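PDB 2YXL: 450aa long hypothetical fmu protein from Pyrococcus horikoshii, which probably methylates RNA at carbon 5 of cytosine, using S-adenosyl-L-methionine as methyl donor. Local coordinates for residues A[340-345]-A[390-396]; A[83-89]-A[117-122]; A[195-201]-A[238-242]. Residue numbers count along the deposited sequence, not the author numbering.

Contact 1 (A[340-345]-A[390-396])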
loop_
_atom_site.group_PDB
_atom_site.type_symbol
_atom_site.label_atom_id
_atom_site.label_comp_id
_atom_site.label_asym_id
_atom_site.label_seq_id
_atom_site.Cartn_x
_atom_site.Cartn_y
_atom_site.Cartn_z
ATOM N N CYS A 340 -5.328 -9.491 2.411
ATOM C CA CYS A 340 -4.737 -9.558 3.739
ATOM C C CYS A 340 -4.841 -8.230 4.475
ATOM O O CYS A 340 -5.420 -7.273 3.960
ATOM C CB CYS A 340 -3.279 -10.020 3.647
ATOM S SG CYS A 340 -2.180 -8.856 2.823
ATOM N N THR A 341 -4.276 -8.188 5.681
ATOM C CA THR A 341 -4.291 -6.991 6.526
ATOM C C THR A 341 -3.463 -5.832 5.968
ATOM O O THR A 341 -3.734 -4.673 6.282
ATOM C CB THR A 341 -3.782 -7.297 7.952
ATOM O OG1 THR A 341 -2.509 -7.957 7.882
ATOM C CG2 THR A 341 -4.787 -8.159 8.711
ATOM N N SER A 342 -2.457 -6.158 5.156
ATOM C CA SER A 342 -1.523 -5.175 4.577
ATOM C C SER A 342 -0.534 -4.585 5.588
ATOM O O SER A 342 0.103 -3.567 5.310
ATOM C CB SER A 342 -2.270 -4.055 3.830
ATOM O OG SER A 342 -2.595 -4.442 2.506
ATOM N N SER A 343 -0.398 -5.231 6.747
ATOM C CA SER A 343 0.451 -4.734 7.839
ATOM C C SER A 343 1.907 -4.500 7.427
ATOM O O SER A 343 2.592 -3.649 7.995
ATOM C CB SER A 343 0.400 -5.688 9.031
ATOM O OG SER A 343 0.776 -6.999 8.643
ATOM N N GLY A 344 2.370 -5.260 6.439
ATOM C CA GLY A 344 3.718 -5.092 5.912
ATOM C C GLY A 344 3.897 -3.850 5.058
ATOM O O GLY A 344 5.022 -3.506 4.692
ATOM N N THR A 345 2.793 -3.177 4.739
ATOM C CA THR A 345 2.836 -2.003 3.871
ATOM C C THR A 345 2.702 -0.676 4.635
ATOM O O THR A 345 2.482 0.372 4.024
ATOM C CB THR A 345 1.784 -2.084 2.729
ATOM O OG1 THR A 345 0.464 -1.959 3.268
ATOM C CG2 THR A 345 1.897 -3.402 1.978
ATOM N N CYS A 390 1.090 -9.490 1.804
ATOM C CA CYS A 390 1.934 -8.384 2.233
ATOM C C CYS A 390 1.617 -8.060 3.691
ATOM O O CYS A 390 1.435 -6.906 4.070
ATOM C CB CYS A 390 1.775 -7.171 1.317
ATOM S SG CYS A 390 0.074 -6.721 1.006
ATOM N N SER A 391 1.548 -9.116 4.497
ATOM C CA SER A 391 1.295 -9.014 5.927
ATOM C C SER A 391 2.483 -9.587 6.692
ATOM O O SER A 391 3.173 -10.479 6.200
ATOM C CB SER A 391 0.017 -9.770 6.294
ATOM O OG SER A 391 -0.115 -9.897 7.701
ATOM N N ILE A 392 2.712 -9.073 7.896
ATOM C CA ILE A 392 3.815 -9.546 8.731
ATOM C C ILE A 392 3.354 -10.511 9.823
ATOM O O ILE A 392 4.179 -11.077 10.543
ATOM C CB ILE A 392 4.603 -8.379 9.368
ATOM C CG1 ILE A 392 3.669 -7.466 10.166
ATOM C CG2 ILE A 392 5.376 -7.608 8.287
ATOM C CD1 ILE A 392 4.349 -6.700 11.288
ATOM N N PHE A 393 2.041 -10.700 9.934
ATOM C CA PHE A 393 1.466 -11.528 10.989
ATOM C C PHE A 393 1.569 -13.016 10.682
ATOM O O PHE A 393 1.277 -13.453 9.565
ATOM C CB PHE A 393 0.003 -11.149 11.241
ATOM C CG PHE A 393 -0.197 -9.715 11.656
ATOM C CD1 PHE A 393 -1.123 -8.914 10.992
ATOM C CD2 PHE A 393 0.533 -9.166 12.707
ATOM C CE1 PHE A 393 -1.328 -7.586 11.372
ATOM C CE2 PHE A 393 0.339 -7.838 13.091
ATOM C CZ PHE A 393 -0.595 -7.049 12.422
ATOM N N LYS A 394 1.979 -13.788 11.685
ATOM C CA LYS A 394 2.082 -15.241 11.561
ATOM C C LYS A 394 0.728 -15.883 11.264
ATOM O O LYS A 394 0.662 -16.867 10.528
ATOM C CB LYS A 394 2.690 -15.856 12.826
ATOM C CG LYS A 394 4.180 -15.592 12.994
ATOM C CD LYS A 394 4.654 -15.959 14.390
ATOM C CE LYS A 394 6.090 -15.517 14.618
ATOM N NZ LYS A 394 6.515 -15.706 16.035
ATOM N N GLU A 395 -0.337 -15.310 11.827
ATOM C CA GLU A 395 -1.710 -15.802 11.639
ATOM C C GLU A 395 -2.146 -15.897 10.178
ATOM O O GLU A 395 -2.910 -16.791 9.813
ATOM C CB GLU A 395 -2.706 -14.932 12.410
ATOM C CG GLU A 395 -3.024 -15.420 13.822
ATOM C CD GLU A 395 -1.854 -15.297 14.791
ATOM O OE1 GLU A 395 -1.857 -16.025 15.806
ATOM O OE2 GLU A 395 -0.938 -14.478 14.548
ATOM N N GLU A 396 -1.659 -14.974 9.355
ATOM C CA GLU A 396 -2.001 -14.936 7.939
ATOM C C GLU A 396 -1.004 -15.715 7.094
ATOM O O GLU A 396 -1.261 -16.006 5.924
ATOM C CB GLU A 396 -2.049 -13.490 7.457
ATOM C CG GLU A 396 -3.274 -12.728 7.902
ATOM C CD GLU A 396 -3.126 -11.242 7.675
ATOM O OE1 GLU A 396 -3.555 -10.760 6.608
ATOM O OE2 GLU A 396 -2.563 -10.557 8.557
#
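Cys340 points its CB toward the 390-396 segment. Its SG lies 3.6 Å from Cys390 SG and accepts a weak hydrogen bond from Cys390 N at 3.5 Å. Thr341 is held at two points by the carboxylate of Glu396. Its backbone N donates to Glu396 OE1 at 2.8 Å, and its OG1 donates to Glu396 OE2 at 2.7 Å, so one buried acid ties the two loops together. Ser391 OG, in the same loop as Glu396, donates to Glu396 OE2 at 2.7 Å and so helps orient the carboxylate. Glu396 OE1 also bonds Gln368 of helix 361-376. Each loop follows a parallel strand of the Rossmann-like methyltransferase sheet, 331-337 or 383-389. Such a pair of cysteines is the signature of RNA cytosine-5 methyltransferases of the RsmB/NOP family. Cys390 is the predicted nucleophile. In this family the cysteine in the position of Cys340 is thought to assist product release. Ser342 turns its CB away, yet its CA makes a CH...O contact of 3.5 Å to Cys390 O. Ser343 OG accepts from Ile392 N at 2.9 Å and sits over one face of the Phe393 ring. Gly344 N donates to Cys390 O at 3.0 Å. A CB on Gly344 would clash with that oxygen. Thr345 CG2 packs 3.8 Å from Cys390 CB, and Thr345 OG1 bonds back to Ser342 O at 2.6 Å.

Contact 2 (A[83-89]-A[117-122])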
loop_
_atom_site.group_PDB
_atom_site.type_symbol
_atom_site.label_atom_id
_atom_site.label_comp_id
_atom_site.label_asym_id
_atom_site.label_seq_id
_atom_site.Cartn_x
_atom_site.Cartn_y
_atom_site.Cartn_z
ATOM N N ASP A 83 -18.050 15.679 10.936
ATOM C CA ASP A 83 -18.072 15.796 9.472
ATOM C C ASP A 83 -16.671 15.562 8.872
ATOM O O ASP A 83 -15.675 16.012 9.446
ATOM C CB ASP A 83 -18.618 17.182 9.090
ATOM C CG ASP A 83 -18.357 17.549 7.636
ATOM O OD1 ASP A 83 -17.235 18.018 7.335
ATOM O OD2 ASP A 83 -19.277 17.390 6.799
ATOM N N PRO A 84 -16.597 14.871 7.710
ATOM C CA PRO A 84 -15.322 14.468 7.091
ATOM C C PRO A 84 -14.394 15.635 6.728
ATOM O O PRO A 84 -13.168 15.497 6.833
ATOM C CB PRO A 84 -15.756 13.744 5.811
ATOM C CG PRO A 84 -17.171 13.405 6.001
ATOM C CD PRO A 84 -17.753 14.440 6.900
ATOM N N TRP A 85 -14.965 16.759 6.299
ATOM C CA TRP A 85 -14.159 17.930 5.932
ATOM C C TRP A 85 -13.596 18.602 7.175
ATOM O O TRP A 85 -12.440 19.040 7.180
ATOM C CB TRP A 85 -14.957 18.922 5.071
ATOM C CG TRP A 85 -15.257 18.366 3.715
ATOM C CD1 TRP A 85 -16.416 17.763 3.314
ATOM C CD2 TRP A 85 -14.372 18.320 2.590
ATOM N NE1 TRP A 85 -16.312 17.358 2.007
ATOM C CE2 TRP A 85 -15.069 17.687 1.536
ATOM C CE3 TRP A 85 -13.060 18.757 2.368
ATOM C CZ2 TRP A 85 -14.499 17.482 0.276
ATOM C CZ3 TRP A 85 -12.492 18.552 1.112
ATOM C CH2 TRP A 85 -13.211 17.917 0.085
ATOM N N LEU A 86 -14.412 18.666 8.226
ATOM C CA LEU A 86 -13.968 19.188 9.513
ATOM C C LEU A 86 -12.835 18.337 10.080
ATOM O O LEU A 86 -11.784 18.869 10.438
ATOM C CB LEU A 86 -15.132 19.275 10.501
ATOM C CG LEU A 86 -14.850 19.901 11.869
ATOM C CD1 LEU A 86 -14.293 21.325 11.756
ATOM C CD2 LEU A 86 -16.116 19.895 12.709
ATOM N N ARG A 87 -13.043 17.019 10.137
ATOM C CA ARG A 87 -12.023 16.094 10.630
ATOM C C ARG A 87 -10.699 16.258 9.881
ATOM O O ARG A 87 -9.642 16.329 10.503
ATOM C CB ARG A 87 -12.509 14.637 10.564
ATOM C CG ARG A 87 -11.442 13.599 10.942
ATOM C CD ARG A 87 -12.007 12.195 11.167
ATOM N NE ARG A 87 -12.722 11.673 10.002
ATOM C CZ ARG A 87 -14.049 11.669 9.868
ATOM N NH1 ARG A 87 -14.595 11.176 8.769
ATOM N NH2 ARG A 87 -14.829 12.154 10.826
ATOM N N ALA A 88 -10.771 16.318 8.553
ATOM C CA ALA A 88 -9.593 16.505 7.711
ATOM C C ALA A 88 -8.898 17.833 8.009
ATOM O O ALA A 88 -7.674 17.878 8.138
ATOM C CB ALA A 88 -9.967 16.410 6.237
ATOM N N ALA A 89 -9.675 18.906 8.137
ATOM C CA ALA A 89 -9.110 20.222 8.434
ATOM C C ALA A 89 -8.435 20.242 9.804
ATOM O O ALA A 89 -7.335 20.785 9.950
ATOM C CB ALA A 89 -10.170 21.304 8.340
ATOM N N PHE A 117 -12.987 27.188 2.792
ATOM C CA PHE A 117 -12.987 26.026 1.908
ATOM C C PHE A 117 -13.906 24.908 2.402
ATOM O O PHE A 117 -14.697 24.369 1.623
ATOM C CB PHE A 117 -11.557 25.509 1.691
ATOM C CG PHE A 117 -11.476 24.263 0.845
ATOM C CD1 PHE A 117 -10.954 23.086 1.372
ATOM C CD2 PHE A 117 -11.920 24.266 -0.476
ATOM C CE1 PHE A 117 -10.871 21.928 0.596
ATOM C CE2 PHE A 117 -11.841 23.117 -1.261
ATOM C CZ PHE A 117 -11.316 21.945 -0.726
ATOM N N ILE A 118 -13.817 24.568 3.685
ATOM C CA ILE A 118 -14.650 23.490 4.228
ATOM C C ILE A 118 -16.114 23.901 4.363
ATOM O O ILE A 118 -17.007 23.057 4.271
ATOM C CB ILE A 118 -14.079 22.863 5.542
ATOM C CG1 ILE A 118 -14.105 23.857 6.709
ATOM C CG2 ILE A 118 -12.666 22.297 5.302
ATOM C CD1 ILE A 118 -13.592 23.278 8.025
ATOM N N SER A 119 -16.350 25.203 4.547
ATOM C CA SER A 119 -17.696 25.775 4.485
ATOM C C SER A 119 -18.345 25.566 3.120
ATOM O O SER A 119 -19.499 25.159 3.040
ATOM C CB SER A 119 -17.674 27.268 4.813
ATOM O OG SER A 119 -17.769 27.488 6.205
ATOM N N SER A 120 -17.596 25.837 2.052
ATOM C CA SER A 120 -18.105 25.686 0.688
ATOM C C SER A 120 -18.363 24.223 0.313
ATOM O O SER A 120 -19.205 23.934 -0.540
ATOM C CB SER A 120 -17.155 26.334 -0.323
ATOM O OG SER A 120 -15.930 25.631 -0.383
ATOM N N ARG A 121 -17.639 23.307 0.954
ATOM C CA ARG A 121 -17.866 21.877 0.758
ATOM C C ARG A 121 -18.980 21.326 1.653
ATOM O O ARG A 121 -19.494 20.238 1.400
ATOM C CB ARG A 121 -16.570 21.080 0.956
ATOM C CG ARG A 121 -15.522 21.291 -0.141
ATOM C CD ARG A 121 -16.045 20.893 -1.523
ATOM N NE ARG A 121 -15.147 21.320 -2.596
ATOM C CZ ARG A 121 -14.227 20.544 -3.170
ATOM N NH1 ARG A 121 -13.459 21.031 -4.135
ATOM N NH2 ARG A 121 -14.071 19.282 -2.789
ATOM N N THR A 122 -19.359 22.081 2.685
ATOM C CA THR A 122 -20.366 21.623 3.652
ATOM C C THR A 122 -21.411 22.698 3.955
ATOM O O THR A 122 -22.372 22.865 3.205
ATOM C CB THR A 122 -19.721 21.090 4.982
ATOM O OG1 THR A 122 -19.037 22.151 5.662
ATOM C CG2 THR A 122 -18.736 19.964 4.711
#
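Trp85 lays one face of its indole over Arg121. The CB of Arg121 stands 3.8 Å from the centroid of the five-membered ring, only 9° off the ring normal, which makes a CH-pi contact. At the far end of the indole, Trp85 CH2 is 3.3 Å from Arg121 NH2. That guanidinium has its salt bridge with Glu20. Trp85 CZ3 also meets Phe117 CE1 at 3.8 Å, with the two ring planes nearly perpendicular. Ile118 packs against the base of the Trp85 side chain. Its CB is 4.1 Å from Trp85 CB, and its CG2 is 3.8 Å from Trp85 O. Ile118 CD1 reaches Ala89 CB at 4.0 Å and Leu86 CD1 at 4.3 Å. Thr122 CG2 lies 3.5 Å from Trp85 CD1, on the pyrrole side of the indole, and 3.4 Å from Asp83 OD2. Asp83 is the N-cap of helix 84-99. Its OD1 accepts from Leu86 N at 3.0 Å and weakly from Trp85 N at 2.8 Å. Thr122 OG1 donates to Ile118 O at 2.6 Å, at the end of helix 104-121. The contact thus joins the start of one helix to the end of the next. The short segments run antiparallel at 164°, and their axes approach to 9.7 Å, as in a helical hairpin. Helix 12-24 packs against Trp85 and Phe117, while Phe130 of helix 124-138 touches Leu86, Ala89 and Ile118.

Contact 3 (A[195-201]-A[238-242])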
loop_
_atom_site.group_PDB
_atom_site.type_symbol
_atom_site.label_atom_id
_atom_site.label_comp_id
_atom_site.label_asym_id
_atom_site.label_seq_id
_atom_site.Cartn_x
_atom_site.Cartn_y
_atom_site.Cartn_z
ATOM N N LYS A 195 7.264 -4.756 -23.685
ATOM C CA LYS A 195 7.056 -3.534 -24.463
ATOM C C LYS A 195 8.242 -2.556 -24.415
ATOM O O LYS A 195 8.314 -1.626 -25.220
ATOM C CB LYS A 195 5.762 -2.847 -24.008
ATOM C CG LYS A 195 5.123 -1.932 -25.046
ATOM C CD LYS A 195 3.684 -1.602 -24.684
ATOM C CE LYS A 195 2.693 -2.527 -25.373
ATOM N NZ LYS A 195 2.469 -2.139 -26.793
ATOM N N ALA A 196 9.166 -2.773 -23.480
ATOM C CA ALA A 196 10.338 -1.905 -23.309
ATOM C C ALA A 196 11.480 -2.642 -22.610
ATOM O O ALA A 196 11.263 -3.693 -22.004
ATOM C CB ALA A 196 9.960 -0.656 -22.520
ATOM N N ASN A 197 12.692 -2.095 -22.694
ATOM C CA ASN A 197 13.810 -2.603 -21.896
ATOM C C ASN A 197 14.271 -1.592 -20.844
ATOM O O ASN A 197 13.999 -0.395 -20.963
ATOM C CB ASN A 197 14.974 -3.071 -22.780
ATOM C CG ASN A 197 15.890 -1.941 -23.190
ATOM O OD1 ASN A 197 15.608 -1.211 -24.138
ATOM N ND2 ASN A 197 17.008 -1.802 -22.484
ATOM N N VAL A 198 14.974 -2.087 -19.827
ATOM C CA VAL A 198 15.307 -1.312 -18.626
ATOM C C VAL A 198 16.085 -0.017 -18.897
ATOM O O VAL A 198 15.652 1.066 -18.486
ATOM C CB VAL A 198 16.048 -2.179 -17.575
ATOM C CG1 VAL A 198 16.300 -1.384 -16.303
ATOM C CG2 VAL A 198 15.241 -3.431 -17.255
ATOM N N GLU A 199 17.220 -0.130 -19.587
ATOM C CA GLU A 199 18.094 1.021 -19.843
ATOM C C GLU A 199 17.386 2.136 -20.614
ATOM O O GLU A 199 17.575 3.319 -20.320
ATOM C CB GLU A 199 19.374 0.592 -20.574
ATOM C CG GLU A 199 20.408 -0.126 -19.698
ATOM C CD GLU A 199 20.930 0.728 -18.546
ATOM O OE1 GLU A 199 21.049 0.193 -17.422
ATOM O OE2 GLU A 199 21.218 1.929 -18.757
ATOM N N GLU A 200 16.576 1.745 -21.595
ATOM C CA GLU A 200 15.761 2.673 -22.375
ATOM C C GLU A 200 14.824 3.473 -21.466
ATOM O O GLU A 200 14.686 4.690 -21.624
ATOM C CB GLU A 200 14.968 1.896 -23.433
ATOM C CG GLU A 200 13.881 2.682 -24.161
ATOM C CD GLU A 200 12.712 1.803 -24.594
ATOM O OE1 GLU A 200 12.021 2.170 -25.569
ATOM O OE2 GLU A 200 12.480 0.749 -23.960
ATOM N N VAL A 201 14.197 2.783 -20.513
ATOM C CA VAL A 201 13.319 3.414 -19.525
ATOM C C VAL A 201 14.109 4.332 -18.587
ATOM O O VAL A 201 13.713 5.477 -18.359
ATOM C CB VAL A 201 12.508 2.361 -18.719
ATOM C CG1 VAL A 201 11.811 2.997 -17.522
ATOM C CG2 VAL A 201 11.493 1.664 -19.616
ATOM N N GLU A 238 2.225 4.565 -22.408
ATOM C CA GLU A 238 2.574 3.601 -23.447
ATOM C C GLU A 238 2.662 2.187 -22.871
ATOM O O GLU A 238 2.853 1.222 -23.609
ATOM C CB GLU A 238 3.888 3.993 -24.130
ATOM C CG GLU A 238 3.770 5.207 -25.048
ATOM C CD GLU A 238 5.113 5.836 -25.391
ATOM O OE1 GLU A 238 6.105 5.580 -24.671
ATOM O OE2 GLU A 238 5.176 6.597 -26.380
ATOM N N GLY A 239 2.519 2.078 -21.552
ATOM C CA GLY A 239 2.496 0.788 -20.865
ATOM C C GLY A 239 3.864 0.160 -20.681
ATOM O O GLY A 239 3.996 -1.066 -20.670
ATOM N N LYS A 240 4.880 1.004 -20.532
ATOM C CA LYS A 240 6.254 0.544 -20.353
ATOM C C LYS A 240 6.584 0.300 -18.882
ATOM O O LYS A 240 7.492 -0.478 -18.570
ATOM C CB LYS A 240 7.246 1.544 -20.958
ATOM C CG LYS A 240 7.130 1.713 -22.469
ATOM C CD LYS A 240 8.164 2.693 -23.007
ATOM C CE LYS A 240 8.069 2.812 -24.519
ATOM N NZ LYS A 240 8.999 3.842 -25.054
ATOM N N ILE A 241 5.850 0.968 -17.991
ATOM C CA ILE A 241 6.080 0.872 -16.543
ATOM C C ILE A 241 4.789 0.731 -15.729
ATOM O O ILE A 241 3.731 1.234 -16.121
ATOM C CB ILE A 241 6.891 2.082 -15.991
ATOM C CG1 ILE A 241 6.156 3.405 -16.242
ATOM C CG2 ILE A 241 8.302 2.106 -16.575
ATOM C CD1 ILE A 241 6.518 4.507 -15.270
ATOM N N ILE A 242 4.897 0.048 -14.590
ATOM C CA ILE A 242 3.781 -0.135 -13.658
ATOM C C ILE A 242 4.292 -0.038 -12.216
ATOM O O ILE A 242 5.398 -0.494 -11.915
ATOM C CB ILE A 242 3.036 -1.487 -13.909
ATOM C CG1 ILE A 242 1.795 -1.612 -13.013
ATOM C CG2 ILE A 242 3.983 -2.692 -13.751
ATOM C CD1 ILE A 242 0.818 -2.717 -13.426
#
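This is a mixed contact, part salt bridge and part apolar packing, between the start of helix 198-207 and the entry to edge strand 241-243. Val201 CG1 meets Ile241 CG2 at 3.7 Å on the buried side. Ala196 CB rests 3.7 Å from Lys240 CG, along the aliphatic part of that lysine. The amine of Lys240 lies between two acids. Its NZ is 3.5 Å from Glu200 OE1 and 3.4 Å from Glu238 OE1, so both bridges are long. Glu200 OE2 also accepts from Asn197 N at 3.1 Å, at the N-cap. Lys195 CD lies 3.1 Å from Glu238 O. Gly239 follows with positive phi in a Schellman motif that ends helix 234-237. Strand 241-243 pairs with 186-191, and Val201 and Ile241 also touch that strand. A helix packed on one face of a four-stranded antiparallel sheet fits the ferredoxin-like domain of RsmB-type methyltransferases.

The three contacts lie in different parts of one chain and do not touch. Contact 1 belongs to the catalytic methyltransferase domain. The side chain of Cys390 is about 5 Å from the bound sinefungin and about 6 Å from that of Asp337, a predicted cofactor-binding residue. Contact 2 lies in the N-terminal helical region, with its centre 33 Å from that of contact 1 and away from the annotated sites. Contact 3 is 30 Å from contact 1 between centres, about 15 Å between nearest atoms. Its Ile241 side chain is about 12 Å from Gly272 of the predicted cofactor loop. Contacts 2 and 3 are farthest apart, 41 Å between centres.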